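K5 lyase (Enterobacteria phage k1-5, PDB 2X3H) cleaves the glycosaminoglycan-type capsular polysaccharide of the bacterial host, probably by beta-elimination, as a trimeric phage tail-spike lyase. Local coordinates at residues S313-A318 / Q346-T351; N286-A291 / V308-S313. One frame throughout, in Å; residues are numbered along the deposited sequence.

Interaction 1: S313-A318 / Q346-T351; sequences SDARQA and QRQTAT. Unlike the reference sequence in segment 346-351: Arg347 (reference Gly).
Gln348 reaches across to Ala315 and sets the close-packed part of this contact. Its CG stands anti to the backbone N (chi1 176°) and the chain runs on extended, which carries Gln348 NE2 to Ala315 O at 2.9 Å. The bond is fairly straight (164° at the hydrogen), and the acceptor lies almost in the amide plane. The same NE2 gives a proton to a water that in turn donates to Ser313 O. Glutamine is long enough to span the gap between the coils, and its NH2 has two protons for two acceptors without burying a charge. Ser313 OG shapes the loop by accepting from Ala315 N in an ST turn, and it also bonds to Pro288 O. Beyond it the backbones pair as parallel strands: Arg316 O takes Thr349 N, Ala318 N gives to Thr349 O at 2.8 Å, and Thr351 N bonds Ala318 O at 2.9 Å. The small CB of Ala318 fits beside Thr349 O.

The solvent side is looser. The bend at chi2 brings Arg316 CD to 3.5 Å from Arg347 O, and the further bend at chi3 turns the guanidinium so that this oxygen lies at its edge, near its plane. Gln317 and Thr349 run side by side on the exposed face, and a water joins Thr349 OG1 to Ala318 O and Thr351 OG1. Strands 317-319 and 349-355 thus become neighbours in a short parallel sheet of the beta-helix, which strand 376-378 continues, while Gly340 and Ser343 of the intervening loop bond to the backbones of Gln348 and Ser313.

Interaction 2: N286-A291 / V308-S313; sequences NNPKYA and VDYSTS
Asn287 lays its side-chain amide alongside Asp309, and the polar bonds of the contact gather round this pair. Asn287 ND2 gives one proton to Asp309 OD2 at 3.2 Å, meeting the carboxylate from above its plane, and the other to Asn286 OD1 at 2.9 Å, in line and in the amide plane. Together they fix the rotation of the amide. Asn287 OD1 appears to accept from Thr312 N, though crowding of the oxygen leaves this bond doubtful. Asn287 itself has left-handed backbone torsions (phi 57°, psi 61°), which asparagine tolerates better than most residues, and the parallel pairing ends here, with a weak bond from Asn287 N to Asp309 O.

Hydroxyls and turns form a second group. Asp309 OD1 accepts from Ser311 N in an Asx turn, while Ser311 OG donates to Asp309 OD2 at 2.7 Å on its syn side. The type I turn from Tyr310 to Ser313 then lets Ser313 OG, anti to its own backbone N (chi1 175°), donate to Pro288 O at 2.8 Å.

Apolar packing centres on Pro288. Its CD sits over one face of the Tyr310 ring, offset toward the rim, and Pro288 CG lies 3.7 Å from Tyr310 CZ and 3.9 Å from Val308 CG2. Proline suits this place because its compact, rigid ring packs on an aromatic face and has no backbone N-H to satisfy; the tyrosine hydroxyl bonds to His319 O.

Asp309 OD2 also hydrogen-bonds Tyr250 OH of the second subunit. Four neutral polar groups thus meet one buried carboxylate, which should fix its orientation and couple turn, preceding coil and trimer interface.

Interaction 2 closes at Ser313, the residue where interaction 1 opens, so the two follow each other in series with centres about 9 Å apart. Segments 286-291, 308-318 and 346-351 belong to neighbouring coils of the parallel beta-helix: strands 279-286 and 302-309 pair side by side, and 317-319 then pairs with 349-355. The contacts touch directly. Ala318 CB packs 3.6 Å from Tyr310 CE1, and Asp314 OD1 forms a long, weak ion pair with Lys289 NZ. The loop 310-316 thus forms the corner between two sheets of the beta-helix, held by the coil before it and the coil after it.

Interaction 1: S313-A318 / Q346-T351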
loop_
_atom_site.group_PDB
_atom_site.type_symbol
_atom_site.label_atom_id
_atom_site.label_comp_id
_atom_site.label_asym_id
_atom_site.label_seq_id
_atom_site.Cartn_x
_atom_site.Cartn_y
_atom_site.Cartn_z
ATOM N N SER A 313 -20.612 -12.598 -10.961
ATOM C CA SER A 313 -20.396 -12.037 -12.300
ATOM C C SER A 313 -20.645 -13.028 -13.427
ATOM O O SER A 313 -20.342 -14.217 -13.293
ATOM C CB SER A 313 -18.961 -11.545 -12.437
ATOM O OG SER A 313 -18.727 -11.117 -13.767
ATOM N N ASP A 314 -21.167 -12.533 -14.551
ATOM C CA ASP A 314 -21.326 -13.368 -15.738
ATOM C C ASP A 314 -20.109 -13.329 -16.678
ATOM O O ASP A 314 -20.167 -13.842 -17.798
ATOM C CB ASP A 314 -22.635 -13.054 -16.492
ATOM C CG ASP A 314 -22.700 -11.627 -17.028
ATOM O OD1 ASP A 314 -21.678 -10.904 -16.991
ATOM O OD2 ASP A 314 -23.793 -11.220 -17.506
ATOM N N ALA A 315 -18.999 -12.760 -16.205
ATOM C CA ALA A 315 -17.751 -12.770 -16.955
ATOM C C ALA A 315 -17.419 -14.181 -17.436
ATOM O O ALA A 315 -17.515 -15.139 -16.670
ATOM C CB ALA A 315 -16.614 -12.260 -16.064
ATOM N N ARG A 316 -17.007 -14.302 -18.695
ATOM C CA ARG A 316 -16.492 -15.562 -19.229
ATOM C C ARG A 316 -14.980 -15.646 -19.100
ATOM O O ARG A 316 -14.409 -16.738 -19.087
ATOM C CB ARG A 316 -16.899 -15.726 -20.695
ATOM C CG ARG A 316 -18.401 -15.850 -20.853
ATOM C CD ARG A 316 -18.854 -17.223 -20.385
ATOM N NE ARG A 316 -18.638 -18.216 -21.434
ATOM C CZ ARG A 316 -19.293 -18.199 -22.596
ATOM N NH1 ARG A 316 -20.181 -17.243 -22.840
ATOM N NH2 ARG A 316 -19.055 -19.124 -23.517
ATOM N N GLN A 317 -14.341 -14.480 -19.040
ATOM C CA GLN A 317 -12.898 -14.383 -18.839
ATOM C C GLN A 317 -12.629 -13.346 -17.759
ATOM O O GLN A 317 -12.634 -12.142 -18.018
ATOM C CB GLN A 317 -12.207 -13.969 -20.136
ATOM C CG GLN A 317 -12.343 -14.970 -21.274
ATOM C CD GLN A 317 -11.887 -14.391 -22.606
ATOM O OE1 GLN A 317 -12.078 -13.202 -22.880
ATOM N NE2 GLN A 317 -11.308 -15.236 -23.455
ATOM N N ALA A 318 -12.400 -13.826 -16.540
ATOM C CA ALA A 318 -12.232 -12.955 -15.385
ATOM C C ALA A 318 -10.770 -12.559 -15.228
ATOM O O ALA A 318 -9.895 -13.424 -15.215
ATOM C CB ALA A 318 -12.735 -13.653 -14.119
ATOM N N GLN A 346 -21.770 -21.101 -16.776
ATOM C CA GLN A 346 -20.912 -21.200 -17.956
ATOM C C GLN A 346 -19.449 -21.242 -17.543
ATOM O O GLN A 346 -19.108 -20.791 -16.457
ATOM C CB GLN A 346 -21.118 -19.975 -18.846
ATOM C CG GLN A 346 -22.544 -19.810 -19.350
ATOM C CD GLN A 346 -22.825 -18.425 -19.918
ATOM O OE1 GLN A 346 -22.135 -17.455 -19.609
ATOM N NE2 GLN A 346 -23.866 -18.330 -20.748
ATOM N N ARG A 347 -18.587 -21.754 -18.412
ATOM C CA ARG A 347 -17.160 -21.840 -18.078
ATOM C C ARG A 347 -16.593 -20.442 -17.917
ATOM O O ARG A 347 -16.945 -19.538 -18.671
ATOM C CB ARG A 347 -16.386 -22.589 -19.160
ATOM C CG ARG A 347 -16.868 -24.018 -19.398
ATOM C CD ARG A 347 -15.759 -24.893 -19.989
ATOM N NE ARG A 347 -14.757 -25.245 -18.977
ATOM C CZ ARG A 347 -13.601 -24.609 -18.808
ATOM N NH1 ARG A 347 -13.284 -23.582 -19.593
ATOM N NH2 ARG A 347 -12.759 -24.998 -17.849
ATOM N N GLN A 348 -15.716 -20.265 -16.936
ATOM C CA GLN A 348 -15.101 -18.961 -16.696
ATOM C C GLN A 348 -13.616 -19.149 -16.399
ATOM O O GLN A 348 -13.248 -19.835 -15.440
ATOM C CB GLN A 348 -15.803 -18.258 -15.533
ATOM C CG GLN A 348 -15.183 -16.932 -15.118
ATOM C CD GLN A 348 -15.786 -16.429 -13.832
ATOM O OE1 GLN A 348 -15.384 -16.842 -12.747
ATOM N NE2 GLN A 348 -16.775 -15.555 -13.941
ATOM N N THR A 349 -12.762 -18.557 -17.227
ATOM C CA THR A 349 -11.335 -18.571 -16.932
ATOM C C THR A 349 -10.983 -17.444 -15.975
ATOM O O THR A 349 -11.707 -16.453 -15.858
ATOM C CB THR A 349 -10.495 -18.408 -18.194
ATOM O OG1 THR A 349 -10.813 -17.160 -18.820
ATOM C CG2 THR A 349 -10.757 -19.564 -19.150
ATOM N N ALA A 350 -9.860 -17.623 -15.288
ATOM C CA ALA A 350 -9.341 -16.638 -14.348
ATOM C C ALA A 350 -7.906 -16.279 -14.726
ATOM O O ALA A 350 -7.114 -17.147 -15.105
ATOM C CB ALA A 350 -9.383 -17.183 -12.916
ATOM N N THR A 351 -7.582 -14.993 -14.609
ATOM C CA THR A 351 -6.221 -14.508 -14.800
ATOM C C THR A 351 -6.026 -13.313 -13.871
ATOM O O THR A 351 -6.606 -12.259 -14.109
ATOM C CB THR A 351 -6.011 -14.032 -16.259
ATOM O OG1 THR A 351 -6.278 -15.111 -17.165
ATOM C CG2 THR A 351 -4.573 -13.556 -16.473
HETATM O O HOH W 1 -18.617 -15.840 -11.593
HETATM O O HOH W 2 -9.204 -15.086 -17.539
#

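Interaction 2: N286-A291 / V308-S313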
loop_
_atom_site.group_PDB
_atom_site.type_symbol
_atom_site.label_atom_id
_atom_site.label_comp_id
_atom_site.label_asym_id
_atom_site.label_seq_id
_atom_site.Cartn_x
_atom_site.Cartn_y
_atom_site.Cartn_z
ATOM N N ASN A 286 -16.480 -4.612 -7.697
ATOM C CA ASN A 286 -17.586 -5.468 -7.334
ATOM C C ASN A 286 -18.113 -6.107 -8.612
ATOM O O ASN A 286 -18.932 -5.517 -9.322
ATOM C CB ASN A 286 -18.654 -4.622 -6.624
ATOM C CG ASN A 286 -19.958 -5.372 -6.388
ATOM O OD1 ASN A 286 -20.076 -6.558 -6.703
ATOM N ND2 ASN A 286 -20.954 -4.667 -5.834
ATOM N N ASN A 287 -17.606 -7.298 -8.923
ATOM C CA ASN A 287 -18.117 -8.104 -10.029
ATOM C C ASN A 287 -18.103 -7.434 -11.405
ATOM O O ASN A 287 -19.135 -7.291 -12.073
ATOM C CB ASN A 287 -19.482 -8.695 -9.659
ATOM C CG ASN A 287 -19.345 -9.746 -8.590
ATOM O OD1 ASN A 287 -19.075 -10.903 -8.902
ATOM N ND2 ASN A 287 -19.402 -9.333 -7.320
ATOM N N PRO A 288 -16.902 -7.082 -11.863
ATOM C CA PRO A 288 -16.799 -6.546 -13.201
ATOM C C PRO A 288 -16.996 -7.692 -14.186
ATOM O O PRO A 288 -17.029 -8.875 -13.787
ATOM C CB PRO A 288 -15.359 -6.028 -13.253
ATOM C CG PRO A 288 -14.601 -6.955 -12.333
ATOM C CD PRO A 288 -15.588 -7.268 -11.213
ATOM N N LYS A 289 -17.120 -7.354 -15.463
ATOM C CA LYS A 289 -17.378 -8.361 -16.486
ATOM C C LYS A 289 -16.130 -8.757 -17.268
ATOM O O LYS A 289 -16.177 -9.697 -18.059
ATOM C CB LYS A 289 -18.466 -7.891 -17.453
ATOM C CG LYS A 289 -19.888 -8.052 -16.930
ATOM C CD LYS A 289 -20.324 -6.882 -16.084
ATOM C CE LYS A 289 -21.839 -6.717 -16.122
ATOM N NZ LYS A 289 -22.567 -7.983 -15.848
ATOM N N TYR A 290 -15.016 -8.054 -17.048
ATOM C CA TYR A 290 -13.765 -8.412 -17.728
ATOM C C TYR A 290 -12.519 -8.224 -16.883
ATOM O O TYR A 290 -11.719 -9.147 -16.755
ATOM C CB TYR A 290 -13.617 -7.655 -19.053
ATOM C CG TYR A 290 -12.457 -8.165 -19.886
ATOM C CD1 TYR A 290 -12.608 -9.264 -20.725
ATOM C CD2 TYR A 290 -11.193 -7.574 -19.802
ATOM C CE1 TYR A 290 -11.544 -9.744 -21.479
ATOM C CE2 TYR A 290 -10.131 -8.037 -20.557
ATOM C CZ TYR A 290 -10.311 -9.127 -21.395
ATOM O OH TYR A 290 -9.263 -9.605 -22.160
ATOM N N ALA A 291 -12.342 -7.032 -16.309
ATOM C CA ALA A 291 -11.152 -6.777 -15.485
ATOM C C ALA A 291 -11.410 -5.697 -14.452
ATOM O O ALA A 291 -12.236 -4.804 -14.670
ATOM C CB ALA A 291 -9.992 -6.384 -16.358
ATOM N N VAL A 308 -10.926 -7.386 -5.993
ATOM C CA VAL A 308 -11.871 -7.774 -7.043
ATOM C C VAL A 308 -12.574 -9.082 -6.699
ATOM O O VAL A 308 -11.940 -10.044 -6.276
ATOM C CB VAL A 308 -11.209 -7.777 -8.455
ATOM C CG1 VAL A 308 -9.995 -8.652 -8.489
ATOM C CG2 VAL A 308 -12.211 -8.169 -9.558
ATOM N N ASP A 309 -13.903 -9.081 -6.822
ATOM C CA ASP A 309 -14.714 -10.283 -6.614
ATOM C C ASP A 309 -15.474 -10.604 -7.888
ATOM O O ASP A 309 -15.998 -9.697 -8.528
ATOM C CB ASP A 309 -15.718 -10.062 -5.491
ATOM C CG ASP A 309 -16.671 -11.243 -5.316
ATOM O OD1 ASP A 309 -16.199 -12.393 -5.381
ATOM O OD2 ASP A 309 -17.886 -11.014 -5.102
ATOM N N TYR A 310 -15.523 -11.884 -8.245
ATOM C CA TYR A 310 -16.286 -12.347 -9.415
ATOM C C TYR A 310 -17.447 -13.298 -9.047
ATOM O O TYR A 310 -18.074 -13.872 -9.942
ATOM C CB TYR A 310 -15.349 -13.057 -10.407
ATOM C CG TYR A 310 -14.578 -12.095 -11.292
ATOM C CD1 TYR A 310 -15.161 -11.551 -12.424
ATOM C CD2 TYR A 310 -13.279 -11.704 -10.975
ATOM C CE1 TYR A 310 -14.474 -10.657 -13.233
ATOM C CE2 TYR A 310 -12.583 -10.824 -11.779
ATOM C CZ TYR A 310 -13.189 -10.290 -12.907
ATOM O OH TYR A 310 -12.524 -9.396 -13.737
ATOM N N SER A 311 -17.714 -13.463 -7.754
ATOM C CA SER A 311 -18.672 -14.488 -7.281
ATOM C C SER A 311 -20.073 -14.386 -7.878
ATOM O O SER A 311 -20.784 -15.391 -7.943
ATOM C CB SER A 311 -18.769 -14.485 -5.756
ATOM O OG SER A 311 -19.380 -13.299 -5.296
ATOM N N THR A 312 -20.482 -13.192 -8.305
ATOM C CA THR A 312 -21.824 -13.045 -8.898
ATOM C C THR A 312 -21.785 -12.519 -10.338
ATOM O O THR A 312 -22.800 -12.029 -10.859
ATOM C CB THR A 312 -22.735 -12.129 -8.060
ATOM O OG1 THR A 312 -22.216 -10.798 -8.048
ATOM C CG2 THR A 312 -22.869 -12.664 -6.638
ATOM N N SER A 313 -20.612 -12.598 -10.961
ATOM C CA SER A 313 -20.396 -12.037 -12.300
ATOM C C SER A 313 -20.645 -13.028 -13.427
ATOM O O SER A 313 -20.342 -14.217 -13.293
ATOM C CB SER A 313 -18.961 -11.545 -12.437
ATOM O OG SER A 313 -18.727 -11.117 -13.767
#